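Local coordinates for amino acid ABC transporter, binding protein (Thermus thermophilus, PDB 3VV5), which binds (S)-2-aminoethyl-L-cysteine (L-thialysine) as the periplasmic substrate-binding component of an ABC transporter involved in amino acid uptake, at residues G36-G41 / L73-R78; G60-L65 / P118-G123; G124-R129 / T185-R190; G141-V146 / I162-T167; R166-D171 / G181-W186. One frame throughout, in Å; residues are numbered along the deposited sequence.

Contact 1: G36-G41 / L73-R78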
# COMPACT_ATOMS: atom_id res chain seq x y z
N GLY A 36 6.34 19.80 16.91
CA GLY A 36 7.60 19.43 16.26
C GLY A 36 7.64 18.00 15.76
O GLY A 36 8.61 17.61 15.11
N GLU A 37 6.60 17.22 16.05
CA GLU A 37 6.55 15.82 15.59
C GLU A 37 5.23 15.48 14.89
O GLU A 37 4.18 15.99 15.27
CB GLU A 37 6.79 14.83 16.74
CG GLU A 37 5.95 15.09 18.00
CD GLU A 37 5.05 13.93 18.38
OE1 GLU A 37 3.86 14.20 18.69
OE2 GLU A 37 5.52 12.76 18.38
N ILE A 38 5.29 14.63 13.86
CA ILE A 38 4.10 14.12 13.20
C ILE A 38 4.07 12.58 13.32
O ILE A 38 5.06 11.89 13.02
CB ILE A 38 4.03 14.59 11.71
CG1 ILE A 38 2.65 14.26 11.11
CG2 ILE A 38 5.18 13.99 10.87
CD1 ILE A 38 2.28 15.13 9.94
N ARG A 39 2.93 12.08 13.78
CA ARG A 39 2.74 10.64 13.95
C ARG A 39 2.17 10.05 12.68
O ARG A 39 1.11 10.47 12.22
CB ARG A 39 1.77 10.33 15.08
CG ARG A 39 1.98 11.06 16.41
CD ARG A 39 0.94 10.51 17.38
NE ARG A 39 0.30 11.54 18.21
CZ ARG A 39 -0.86 12.15 17.92
NH1 ARG A 39 -1.33 13.05 18.77
NH2 ARG A 39 -1.54 11.89 16.80
N ILE A 40 2.86 9.05 12.13
CA ILE A 40 2.51 8.47 10.84
C ILE A 40 2.16 6.99 11.00
O ILE A 40 2.97 6.22 11.52
CB ILE A 40 3.68 8.61 9.84
CG1 ILE A 40 4.33 10.00 9.92
CG2 ILE A 40 3.20 8.30 8.40
CD1 ILE A 40 5.55 10.15 8.98
N GLY A 41 0.97 6.60 10.56
CA GLY A 41 0.53 5.19 10.67
C GLY A 41 0.90 4.45 9.40
O GLY A 41 0.76 4.99 8.30
N LEU A 73 8.25 19.70 5.63
CA LEU A 73 7.32 20.44 6.49
C LEU A 73 7.92 20.87 7.84
O LEU A 73 7.25 21.55 8.62
CB LEU A 73 6.05 19.64 6.74
CG LEU A 73 5.20 19.34 5.52
CD1 LEU A 73 4.16 18.25 5.85
CD2 LEU A 73 4.54 20.63 4.97
N GLY A 74 9.16 20.48 8.09
CA GLY A 74 9.89 20.81 9.33
C GLY A 74 9.48 20.00 10.56
O GLY A 74 9.48 20.51 11.68
N LEU A 75 9.15 18.73 10.34
CA LEU A 75 8.59 17.88 11.39
C LEU A 75 9.42 16.64 11.62
O LEU A 75 9.95 16.07 10.68
CB LEU A 75 7.17 17.44 11.01
CG LEU A 75 6.14 18.54 10.82
CD1 LEU A 75 4.89 18.01 10.08
CD2 LEU A 75 5.80 19.14 12.18
N LYS A 76 9.49 16.19 12.87
CA LYS A 76 10.15 14.92 13.18
C LYS A 76 9.10 13.82 12.96
O LYS A 76 8.04 13.88 13.53
CB LYS A 76 10.63 14.92 14.62
CG LYS A 76 11.63 16.03 14.95
CD LYS A 76 13.00 15.77 14.30
CE LYS A 76 13.95 16.95 14.46
NZ LYS A 76 13.50 18.14 13.66
N PRO A 77 9.39 12.84 12.09
CA PRO A 77 8.39 11.77 11.94
C PRO A 77 8.45 10.73 13.08
O PRO A 77 9.55 10.42 13.57
CB PRO A 77 8.73 11.14 10.57
CG PRO A 77 10.19 11.48 10.34
CD PRO A 77 10.52 12.70 11.16
N ARG A 78 7.30 10.25 13.51
CA ARG A 78 7.17 9.17 14.48
C ARG A 78 6.31 8.11 13.84
O ARG A 78 5.13 8.35 13.59
CB ARG A 78 6.45 9.62 15.75
CG ARG A 78 6.95 8.95 17.02
CD ARG A 78 6.99 7.42 16.98
NE ARG A 78 7.20 6.87 18.32
CZ ARG A 78 6.23 6.73 19.23
NH1 ARG A 78 4.98 7.08 18.93
NH2 ARG A 78 6.50 6.23 20.43
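I38 lies across L75, with its CB 3.9 Å from L75 CD1 and its CD1 equally near the same methyl, while I38 CG2 reaches back to L75 CB. Two residues on, I40 runs alongside P77, and I40 CD1 comes 3.7 Å from P77 CB. CG1 of I40 stands opposite its own carbonyl carbon and next to its backbone N (chi1 -43°), and from there CD1 extends to the proline ring. Helices 29-35, 61-72 and 226-242 all touch I38, so the apolar face of this strand is well covered.

The backbones of strands 37-41 and 76-78 run parallel in the large sheet of this type 2 periplasmic binding protein. K76 N donates to G36 O at 2.8 Å and I38 N to K76 O at 2.9 Å. The series continues with R78 N on I38 O and I40 N on R78 O, each at 2.8 Å. I38 thus uses both its N-H and its carbonyl towards 76-78, whereas R39 N turns the other way, to D97.

E37, R39, K76 and R78 occupy the other face. R78 packs its CB near I38 O and sends its guanidinium away, leaving E37 OE2 and R78 NH1 5.7 Å apart. The chemistry is therefore split: peptide bonds and apolar packing hold the strands together, while the charged face forms no salt bridge across the contact, though E37 may partly offset the like charges of R39 and R78.

Contact 2: G60-L65 / P118-G123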
# COMPACT_ATOMS: atom_id res chain seq x y z
N GLY A 60 11.23 1.26 3.11
CA GLY A 60 10.44 1.07 1.91
C GLY A 60 10.16 2.40 1.23
O GLY A 60 10.40 3.47 1.80
N PHE A 61 9.66 2.34 -0.01
CA PHE A 61 9.29 3.54 -0.77
C PHE A 61 8.43 4.53 0.02
O PHE A 61 8.70 5.75 0.01
CB PHE A 61 8.56 3.10 -2.05
CG PHE A 61 8.05 4.22 -2.88
CD1 PHE A 61 8.95 5.06 -3.56
CD2 PHE A 61 6.69 4.45 -2.98
CE1 PHE A 61 8.48 6.12 -4.34
CE2 PHE A 61 6.20 5.52 -3.74
CZ PHE A 61 7.10 6.36 -4.43
N GLU A 62 7.42 4.03 0.71
CA GLU A 62 6.49 4.91 1.44
C GLU A 62 7.09 5.53 2.69
O GLU A 62 6.73 6.64 3.06
CB GLU A 62 5.18 4.18 1.77
CG GLU A 62 4.36 4.01 0.53
CD GLU A 62 3.03 3.30 0.75
OE1 GLU A 62 3.02 2.14 1.21
OE2 GLU A 62 2.00 3.89 0.39
N VAL A 63 8.02 4.82 3.31
CA VAL A 63 8.73 5.32 4.48
C VAL A 63 9.71 6.44 4.08
O VAL A 63 9.73 7.51 4.72
CB VAL A 63 9.40 4.18 5.25
CG1 VAL A 63 10.25 4.70 6.43
CG2 VAL A 63 8.33 3.14 5.77
N ASP A 64 10.46 6.22 3.00
CA ASP A 64 11.33 7.30 2.46
C ASP A 64 10.53 8.53 2.06
O ASP A 64 10.93 9.67 2.35
CB ASP A 64 12.15 6.79 1.27
CG ASP A 64 13.32 5.92 1.70
OD1 ASP A 64 13.64 5.89 2.91
OD2 ASP A 64 13.94 5.28 0.82
N LEU A 65 9.39 8.32 1.42
CA LEU A 65 8.52 9.43 1.02
C LEU A 65 7.94 10.15 2.24
O LEU A 65 7.98 11.40 2.32
CB LEU A 65 7.36 8.94 0.12
CG LEU A 65 6.98 9.55 -1.24
CD1 LEU A 65 5.46 9.47 -1.49
CD2 LEU A 65 7.48 10.97 -1.55
N PRO A 118 -2.69 11.36 -5.24
CA PRO A 118 -2.00 10.06 -5.11
C PRO A 118 -0.47 10.18 -5.13
O PRO A 118 0.07 11.00 -5.85
CB PRO A 118 -2.49 9.28 -6.33
CG PRO A 118 -2.88 10.34 -7.34
CD PRO A 118 -3.44 11.46 -6.51
N HIS A 119 0.21 9.37 -4.32
CA HIS A 119 1.68 9.35 -4.34
C HIS A 119 2.26 8.25 -5.22
O HIS A 119 3.48 8.18 -5.40
CB HIS A 119 2.28 9.33 -2.92
CG HIS A 119 1.91 8.12 -2.11
ND1 HIS A 119 0.68 7.99 -1.49
CD2 HIS A 119 2.61 7.01 -1.77
CE1 HIS A 119 0.64 6.86 -0.82
NE2 HIS A 119 1.81 6.25 -0.96
N TYR A 120 1.39 7.38 -5.76
CA TYR A 120 1.79 6.46 -6.84
C TYR A 120 0.58 5.81 -7.51
O TYR A 120 -0.55 5.90 -7.03
CB TYR A 120 2.83 5.40 -6.43
CG TYR A 120 2.38 4.25 -5.52
CD1 TYR A 120 1.96 3.03 -6.07
CD2 TYR A 120 2.46 4.35 -4.13
CE1 TYR A 120 1.58 1.96 -5.28
CE2 TYR A 120 2.09 3.26 -3.30
CZ TYR A 120 1.64 2.08 -3.90
OH TYR A 120 1.27 1.00 -3.12
N CYS A 121 0.85 5.18 -8.65
CA CYS A 121 -0.17 4.49 -9.41
C CYS A 121 0.29 3.07 -9.63
O CYS A 121 1.49 2.79 -9.74
CB CYS A 121 -0.44 5.19 -10.74
SG CYS A 121 -1.89 6.29 -10.68
N THR A 122 -0.69 2.16 -9.68
CA THR A 122 -0.38 0.75 -9.66
C THR A 122 -1.60 -0.05 -10.10
O THR A 122 -2.59 0.49 -10.58
CB THR A 122 0.08 0.32 -8.22
OG1 THR A 122 0.61 -1.01 -8.24
CG2 THR A 122 -1.07 0.39 -7.21
N GLY A 123 -1.55 -1.35 -9.90
CA GLY A 123 -2.72 -2.17 -10.15
C GLY A 123 -2.57 -3.51 -9.51
O GLY A 123 -1.46 -3.87 -9.07
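H119 and E62 join the start of helix 61-72 to a classic beta bulge, in which H119 and Y120 both face V217 of strand 206-222. The carboxylate and the imidazole are nearly coplanar, 26° apart, although the two side chains cross at about a right angle. H119 NE2 donates to E62 OE2 at 2.7 Å, using the anti lone pair of that oxygen, and the acceptor lies in the ring plane. The first torsion of H119 (chi1 61°) holds CG between the backbone N and the carbonyl carbon, with the ring directed at the helix.

Y120 is turned differently. Its ring stands 78° from the carboxylate, and Y120 CE2 meets E62 OE2 edge-on at 3.7 Å. F61 offers its own edge to Y120, with F61 CE2 3.9 Å from Y120 CD2. The second carboxylate oxygen, E62 OE1, accepts from S102 and N50, both of which line the L-thialysine pocket, and Y120 OH also bonds S102. With an alanine in place of E62, H119 NE2 would probably lose its acceptor, and S102 and N50 the oxygen they share. L65 CD1 completes the contact, 3.5 Å from H119 CB.

Contact 3: G124-R129 / T185-R190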
# COMPACT_ATOMS: atom_id res chain seq x y z
N GLY A 124 -3.69 -4.23 -9.44
CA GLY A 124 -3.75 -5.56 -8.83
C GLY A 124 -3.55 -6.61 -9.90
O GLY A 124 -4.06 -6.47 -10.99
N VAL A 125 -2.79 -7.65 -9.58
CA VAL A 125 -2.41 -8.69 -10.54
C VAL A 125 -2.67 -10.11 -10.02
O VAL A 125 -2.59 -10.39 -8.82
CB VAL A 125 -0.91 -8.60 -11.02
CG1 VAL A 125 -0.68 -7.40 -11.95
CG2 VAL A 125 0.07 -8.57 -9.83
N ILE A 126 -2.98 -10.99 -10.96
CA ILE A 126 -3.11 -12.40 -10.67
C ILE A 126 -1.71 -12.97 -10.66
O ILE A 126 -0.95 -12.74 -11.59
CB ILE A 126 -3.97 -13.11 -11.75
CG1 ILE A 126 -5.45 -12.81 -11.51
CG2 ILE A 126 -3.68 -14.63 -11.79
CD1 ILE A 126 -6.37 -13.26 -12.62
N VAL A 127 -1.35 -13.66 -9.59
CA VAL A 127 -0.12 -14.44 -9.63
C VAL A 127 -0.36 -15.88 -9.20
O VAL A 127 -1.03 -16.16 -8.20
CB VAL A 127 1.16 -13.71 -9.01
CG1 VAL A 127 0.81 -12.40 -8.24
CG2 VAL A 127 2.10 -14.62 -8.29
N SER A 128 0.17 -16.80 -10.01
CA SER A 128 -0.04 -18.22 -9.77
C SER A 128 1.28 -18.95 -9.88
O SER A 128 2.32 -18.35 -10.16
CB SER A 128 -1.04 -18.81 -10.78
OG SER A 128 -2.25 -18.06 -10.83
N ARG A 129 1.24 -20.26 -9.66
CA ARG A 129 2.40 -21.08 -9.97
C ARG A 129 2.43 -21.20 -11.49
O ARG A 129 1.41 -20.97 -12.14
CB ARG A 129 2.32 -22.46 -9.27
CG ARG A 129 2.35 -22.35 -7.72
CD ARG A 129 2.30 -23.72 -7.02
NE ARG A 129 1.04 -24.42 -7.26
CZ ARG A 129 -0.13 -24.10 -6.69
NH1 ARG A 129 -0.23 -23.09 -5.83
NH2 ARG A 129 -1.21 -24.80 -6.98
N THR A 185 -4.00 -19.15 -6.53
CA THR A 185 -3.75 -17.80 -7.06
C THR A 185 -3.68 -16.80 -5.91
O THR A 185 -4.43 -16.89 -4.96
CB THR A 185 -4.86 -17.42 -8.07
OG1 THR A 185 -4.65 -18.15 -9.29
CG2 THR A 185 -4.84 -15.90 -8.39
N TRP A 186 -2.75 -15.85 -6.02
CA TRP A 186 -2.60 -14.75 -5.08
C TRP A 186 -2.88 -13.46 -5.85
O TRP A 186 -2.32 -13.26 -6.93
CB TRP A 186 -1.14 -14.78 -4.57
CG TRP A 186 -0.66 -13.64 -3.73
CD1 TRP A 186 -1.35 -12.94 -2.77
CD2 TRP A 186 0.67 -13.11 -3.74
NE1 TRP A 186 -0.50 -12.00 -2.17
CE2 TRP A 186 0.74 -12.09 -2.76
CE3 TRP A 186 1.83 -13.41 -4.48
CZ2 TRP A 186 1.91 -11.35 -2.52
CZ3 TRP A 186 2.99 -12.68 -4.25
CH2 TRP A 186 3.02 -11.66 -3.27
N ILE A 187 -3.79 -12.62 -5.35
CA ILE A 187 -4.05 -11.35 -6.01
C ILE A 187 -3.42 -10.28 -5.16
O ILE A 187 -3.73 -10.14 -3.97
CB ILE A 187 -5.56 -11.06 -6.24
CG1 ILE A 187 -6.17 -12.09 -7.20
CG2 ILE A 187 -5.72 -9.65 -6.85
CD1 ILE A 187 -7.64 -11.82 -7.54
N THR A 188 -2.50 -9.52 -5.77
CA THR A 188 -1.74 -8.54 -5.02
C THR A 188 -1.31 -7.41 -5.93
O THR A 188 -1.66 -7.39 -7.10
CB THR A 188 -0.50 -9.21 -4.34
OG1 THR A 188 0.11 -8.32 -3.40
CG2 THR A 188 0.52 -9.64 -5.38
N ASP A 189 -0.49 -6.52 -5.39
CA ASP A 189 0.05 -5.38 -6.13
C ASP A 189 1.12 -5.80 -7.12
O ASP A 189 1.98 -6.63 -6.79
CB ASP A 189 0.62 -4.38 -5.13
CG ASP A 189 1.25 -3.20 -5.78
OD1 ASP A 189 0.55 -2.15 -5.95
OD2 ASP A 189 2.45 -3.31 -6.12
N ARG A 190 1.11 -5.18 -8.31
CA ARG A 190 2.03 -5.58 -9.39
C ARG A 190 3.51 -5.39 -9.03
O ARG A 190 4.34 -6.22 -9.38
CB ARG A 190 1.70 -4.83 -10.69
CG ARG A 190 1.77 -3.29 -10.59
CD ARG A 190 1.39 -2.59 -11.90
NE ARG A 190 2.38 -2.87 -12.94
CZ ARG A 190 2.15 -2.76 -14.25
NH1 ARG A 190 0.96 -2.37 -14.70
NH2 ARG A 190 3.12 -3.05 -15.11
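V125 fits closely against the turn from strand 185-189 into helix 190-200. Its CG2 sits 3.4 Å from T188 O and 3.6 Å from R190 CA, and its CG1 reaches R190 CB, the two side chains crossing at about a right angle. An alanine in place of V125 is likely to leave R190 CA and CB without this cover and open a gap at the start of the helix. The backbone bonds here are uneven: V125 N donates to T188 O at 2.7 Å, almost in line with the carbonyl, while T188 N to V125 O is 3.2 Å.

Farther along, V127 CG2 meets W186 CE3 at 4.0 Å, side by side with the indole. T188 CG2 covers a face of that ring, 3.5 Å above its centre, and also touches V127 CG1. Beyond them the buried hydroxyls S128 OG and T185 OG1 approach to 2.9 Å, and S128 OG is also bonded to P133 O.

The R190 end is the more open side: R190, a partly exposed residue, leads its guanidinium away from V125. Antiparallel pairing of this kind, on a long strand that also pairs with 206-222, is consistent with the strands that link the two lobes of a type 2 periplasmic binding protein.

Contact 4: G141-V146 / I162-T167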
# COMPACT_ATOMS: atom_id res chain seq x y z
N GLY A 141 -13.69 -22.00 -10.20
CA GLY A 141 -13.40 -23.29 -9.55
C GLY A 141 -12.07 -23.29 -8.80
O GLY A 141 -11.61 -24.34 -8.33
N LYS A 142 -11.48 -22.11 -8.65
CA LYS A 142 -10.14 -22.00 -8.06
C LYS A 142 -10.19 -21.39 -6.66
O LYS A 142 -11.17 -20.75 -6.28
CB LYS A 142 -9.19 -21.23 -8.99
CG LYS A 142 -9.11 -21.82 -10.39
CD LYS A 142 -8.35 -23.14 -10.40
CE LYS A 142 -8.44 -23.83 -11.74
NZ LYS A 142 -7.47 -24.98 -11.75
N VAL A 143 -9.12 -21.61 -5.91
CA VAL A 143 -9.01 -21.06 -4.56
C VAL A 143 -8.07 -19.85 -4.65
O VAL A 143 -6.93 -19.97 -5.09
CB VAL A 143 -8.45 -22.10 -3.57
CG1 VAL A 143 -8.37 -21.52 -2.15
CG2 VAL A 143 -9.32 -23.38 -3.58
N VAL A 144 -8.56 -18.68 -4.25
CA VAL A 144 -7.79 -17.45 -4.36
C VAL A 144 -7.43 -16.89 -2.98
O VAL A 144 -8.28 -16.82 -2.09
CB VAL A 144 -8.54 -16.40 -5.27
CG1 VAL A 144 -7.80 -15.07 -5.35
CG2 VAL A 144 -8.72 -16.95 -6.67
N GLY A 145 -6.16 -16.51 -2.80
CA GLY A 145 -5.68 -15.90 -1.54
C GLY A 145 -5.49 -14.39 -1.66
O GLY A 145 -4.84 -13.92 -2.60
N VAL A 146 -6.06 -13.65 -0.71
CA VAL A 146 -5.93 -12.16 -0.61
C VAL A 146 -5.77 -11.68 0.83
O VAL A 146 -6.29 -12.29 1.78
CB VAL A 146 -7.17 -11.44 -1.17
CG1 VAL A 146 -7.25 -11.59 -2.66
CG2 VAL A 146 -8.43 -11.99 -0.52
N ILE A 162 -15.37 -18.19 -8.49
CA ILE A 162 -14.27 -18.57 -7.60
C ILE A 162 -14.80 -19.50 -6.51
O ILE A 162 -15.81 -19.21 -5.87
CB ILE A 162 -13.59 -17.33 -6.98
CG1 ILE A 162 -12.82 -16.56 -8.06
CG2 ILE A 162 -12.66 -17.76 -5.82
CD1 ILE A 162 -12.40 -15.16 -7.67
N LYS A 163 -14.10 -20.61 -6.30
CA LYS A 163 -14.56 -21.63 -5.35
C LYS A 163 -14.45 -21.11 -3.91
O LYS A 163 -15.35 -21.32 -3.10
CB LYS A 163 -13.74 -22.91 -5.54
CG LYS A 163 -14.07 -24.04 -4.57
CD LYS A 163 -13.34 -25.30 -4.99
CE LYS A 163 -13.06 -26.22 -3.81
NZ LYS A 163 -14.31 -26.77 -3.22
N GLU A 164 -13.37 -20.41 -3.61
CA GLU A 164 -13.15 -19.90 -2.27
C GLU A 164 -12.13 -18.77 -2.28
O GLU A 164 -11.14 -18.82 -3.00
CB GLU A 164 -12.69 -21.02 -1.35
CG GLU A 164 -13.20 -20.88 0.07
CD GLU A 164 -12.45 -21.76 1.03
OE1 GLU A 164 -11.24 -21.49 1.25
OE2 GLU A 164 -13.06 -22.71 1.57
N VAL A 165 -12.42 -17.76 -1.47
CA VAL A 165 -11.53 -16.62 -1.26
C VAL A 165 -10.97 -16.70 0.17
O VAL A 165 -11.66 -16.36 1.13
CB VAL A 165 -12.23 -15.26 -1.51
CG1 VAL A 165 -11.21 -14.10 -1.40
CG2 VAL A 165 -12.93 -15.23 -2.86
N ARG A 166 -9.73 -17.17 0.28
CA ARG A 166 -9.04 -17.27 1.56
C ARG A 166 -8.46 -15.90 1.91
O ARG A 166 -7.80 -15.28 1.09
CB ARG A 166 -7.88 -18.26 1.46
CG ARG A 166 -8.27 -19.70 1.16
CD ARG A 166 -8.13 -20.58 2.40
NE ARG A 166 -8.59 -21.94 2.11
CZ ARG A 166 -7.81 -22.93 1.66
NH1 ARG A 166 -6.52 -22.73 1.44
NH2 ARG A 166 -8.34 -24.12 1.42
N THR A 167 -8.70 -15.46 3.14
CA THR A 167 -8.26 -14.13 3.57
C THR A 167 -7.07 -14.22 4.54
O THR A 167 -7.00 -15.14 5.36
CB THR A 167 -9.41 -13.30 4.17
OG1 THR A 167 -10.00 -14.04 5.26
CG2 THR A 167 -10.49 -13.02 3.12
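V143 to V146 pair in parallel with E164 to T167, the two strands of a beta-alpha-beta unit whose connecting helix is 151-158. V144 N donates to E164 O at 2.9 Å, R166 N to V144 O at 2.8 Å and V146 N to R166 O at 3.0 Å, so every bond of the strand pair passes through V144, V146, E164 or R166. Ahead of the strands, K142 O accepts from K163 N and, weakly, from E164 N.

On one face the contact is made by an arginine lying over a valine. V143 CG1 sits 3.8 Å from R166 CG and 4.1 Å above the centre of one guanidinium face. The bend at chi2 of R166 (-106°) folds the chain over this methyl, and a salt bridge from R166 NE to E164 OE1, 2.8 Å long though its hydrogen bond is bent and weak, probably helps keep the group there. G145 pairs with R166 and puts no side chain on this face.

The other face is apolar: V146 CG2 packs 3.6 Å from V165 CG1, and V144 CG2 touches I162 CG2. Helix 151-158 covers V146, V165 and T167 on that face, while strand 185-189 borders 143-147 along its second edge, where D184 OD2 also accepts from V143 N.

Contact 5: R166-D171 / G181-W186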
# COMPACT_ATOMS: atom_id res chain seq x y z
N ARG A 166 -9.73 -17.17 0.28
CA ARG A 166 -9.04 -17.27 1.56
C ARG A 166 -8.46 -15.90 1.91
O ARG A 166 -7.80 -15.28 1.09
CB ARG A 166 -7.88 -18.26 1.46
CG ARG A 166 -8.27 -19.70 1.16
CD ARG A 166 -8.13 -20.58 2.40
NE ARG A 166 -8.59 -21.94 2.11
CZ ARG A 166 -7.81 -22.93 1.66
NH1 ARG A 166 -6.52 -22.73 1.44
NH2 ARG A 166 -8.34 -24.12 1.42
N THR A 167 -8.70 -15.46 3.14
CA THR A 167 -8.26 -14.13 3.57
C THR A 167 -7.07 -14.22 4.54
O THR A 167 -7.00 -15.14 5.36
CB THR A 167 -9.41 -13.30 4.17
OG1 THR A 167 -10.00 -14.04 5.26
CG2 THR A 167 -10.49 -13.02 3.12
N TYR A 168 -6.14 -13.28 4.43
CA TYR A 168 -4.91 -13.33 5.23
C TYR A 168 -4.72 -12.00 5.94
O TYR A 168 -5.08 -10.95 5.40
CB TYR A 168 -3.68 -13.66 4.35
CG TYR A 168 -3.76 -15.04 3.72
CD1 TYR A 168 -4.56 -15.28 2.60
CD2 TYR A 168 -3.07 -16.11 4.27
CE1 TYR A 168 -4.66 -16.56 2.05
CE2 TYR A 168 -3.16 -17.39 3.73
CZ TYR A 168 -3.96 -17.61 2.62
OH TYR A 168 -4.04 -18.87 2.09
N GLN A 169 -4.16 -12.03 7.15
CA GLN A 169 -3.87 -10.79 7.86
C GLN A 169 -2.77 -10.02 7.15
O GLN A 169 -2.84 -8.80 7.04
CB GLN A 169 -3.44 -11.07 9.31
CG GLN A 169 -3.22 -9.78 10.11
CD GLN A 169 -3.37 -9.96 11.60
OE1 GLN A 169 -3.16 -11.06 12.13
NE2 GLN A 169 -3.72 -8.88 12.30
N ARG A 170 -1.76 -10.73 6.67
CA ARG A 170 -0.63 -10.12 6.01
C ARG A 170 -0.45 -10.72 4.63
O ARG A 170 -0.48 -11.94 4.44
CB ARG A 170 0.65 -10.24 6.86
CG ARG A 170 0.60 -9.45 8.18
CD ARG A 170 1.80 -9.74 9.10
NE ARG A 170 1.71 -11.07 9.70
CZ ARG A 170 1.01 -11.36 10.80
NH1 ARG A 170 0.98 -12.61 11.25
NH2 ARG A 170 0.34 -10.41 11.45
N ASP A 171 -0.23 -9.83 3.67
CA ASP A 171 -0.07 -10.23 2.28
C ASP A 171 1.01 -11.31 2.06
O ASP A 171 0.78 -12.24 1.27
CB ASP A 171 0.14 -8.99 1.41
CG ASP A 171 -0.08 -9.26 -0.06
OD1 ASP A 171 -1.10 -9.88 -0.43
OD2 ASP A 171 0.75 -8.82 -0.85
N GLY A 181 1.07 -24.44 -2.29
CA GLY A 181 0.05 -25.11 -3.09
C GLY A 181 -1.29 -25.18 -2.38
O GLY A 181 -2.17 -25.94 -2.80
N ARG A 182 -1.45 -24.38 -1.33
CA ARG A 182 -2.71 -24.36 -0.58
C ARG A 182 -3.72 -23.36 -1.16
O ARG A 182 -4.92 -23.39 -0.83
CB ARG A 182 -2.45 -24.14 0.91
CG ARG A 182 -1.20 -24.89 1.40
CD ARG A 182 -1.45 -25.76 2.62
NE ARG A 182 -1.60 -24.98 3.85
CZ ARG A 182 -0.63 -24.72 4.72
NH1 ARG A 182 0.62 -25.16 4.51
NH2 ARG A 182 -0.90 -24.01 5.81
N ILE A 183 -3.25 -22.49 -2.05
CA ILE A 183 -4.15 -21.69 -2.87
C ILE A 183 -3.65 -21.77 -4.30
O ILE A 183 -2.47 -22.07 -4.54
CB ILE A 183 -4.24 -20.22 -2.41
CG1 ILE A 183 -2.86 -19.55 -2.50
CG2 ILE A 183 -4.79 -20.11 -0.97
CD1 ILE A 183 -2.90 -18.06 -2.18
N ASP A 184 -4.53 -21.52 -5.25
CA ASP A 184 -4.18 -21.55 -6.68
C ASP A 184 -3.60 -20.24 -7.18
O ASP A 184 -2.82 -20.21 -8.14
CB ASP A 184 -5.42 -21.86 -7.51
CG ASP A 184 -5.90 -23.29 -7.35
OD1 ASP A 184 -5.16 -24.21 -7.77
OD2 ASP A 184 -7.02 -23.48 -6.83
N THR A 185 -4.00 -19.15 -6.53
CA THR A 185 -3.75 -17.80 -7.06
C THR A 185 -3.68 -16.80 -5.91
O THR A 185 -4.43 -16.89 -4.96
CB THR A 185 -4.86 -17.42 -8.07
OG1 THR A 185 -4.65 -18.15 -9.29
CG2 THR A 185 -4.84 -15.90 -8.39
N TRP A 186 -2.75 -15.85 -6.02
CA TRP A 186 -2.60 -14.75 -5.08
C TRP A 186 -2.88 -13.46 -5.85
O TRP A 186 -2.32 -13.26 -6.93
CB TRP A 186 -1.14 -14.78 -4.57
CG TRP A 186 -0.66 -13.64 -3.73
CD1 TRP A 186 -1.35 -12.94 -2.77
CD2 TRP A 186 0.67 -13.11 -3.74
NE1 TRP A 186 -0.50 -12.00 -2.17
CE2 TRP A 186 0.74 -12.09 -2.76
CE3 TRP A 186 1.83 -13.41 -4.48
CZ2 TRP A 186 1.91 -11.35 -2.52
CZ3 TRP A 186 2.99 -12.68 -4.25
CH2 TRP A 186 3.02 -11.66 -3.27
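R166-D171 and G181-W186 come near each other without pairing as strands: the CA atoms of R166 and I183 are 7.9 Å apart, and those of D171 and W186 9.0 Å. Along the chain they are linked by helix 171-180, in a beta-alpha-beta crossover from strand 164-168 to strand 185-189, with strand 143-147 lying between the two in the sheet. G181 ends the helix in a Schellman motif.

The contact is therefore made by side chains. I183 CG2 stands 3.4 Å from Y168 OH, at the edge of the tyrosine ring and near its plane, the two side chains approaching from opposite directions. The hydroxyl itself bonds D177 of the intervening helix. R166, besides its salt bridge with E164, makes a weak hydrogen bond from NH1 to R182 O, 2.9 Å long but bent to 122°.

The stronger tie is between D171 and W186. CG of D171 is turned opposite its backbone N (chi1 -164°), which brings the carboxylate to the indole edge of W186. D171 OD2 is held by T188 OG1 and also lies 3.2 Å from W186 CZ2. W186 NE1 donates to D171 OD1 at 2.8 Å, with the oxygen close to the indole plane but met from above the carboxylate plane.

From the N terminus, contact 1 closes the loop from strand 37-42 to strand 76-81. Contact 2 opens inside that loop, on helix 61-72, and ends on strand 120-129, so the two cross. Contact 3 begins directly afterwards on the same strand and closes a larger loop at 185-190; T122 OG1 with D189 OD1 and G123 O with R190 N join it to contact 2. Within this loop, contact 4 closes strand 143-147 onto 164-168, and contact 5 starts there, sharing R166 and T167, and ends on T185 and W186 of contact 3. Contacts 3, 4 and 5 thus knit one region of the sheet, with contact 1 across the chain's centre.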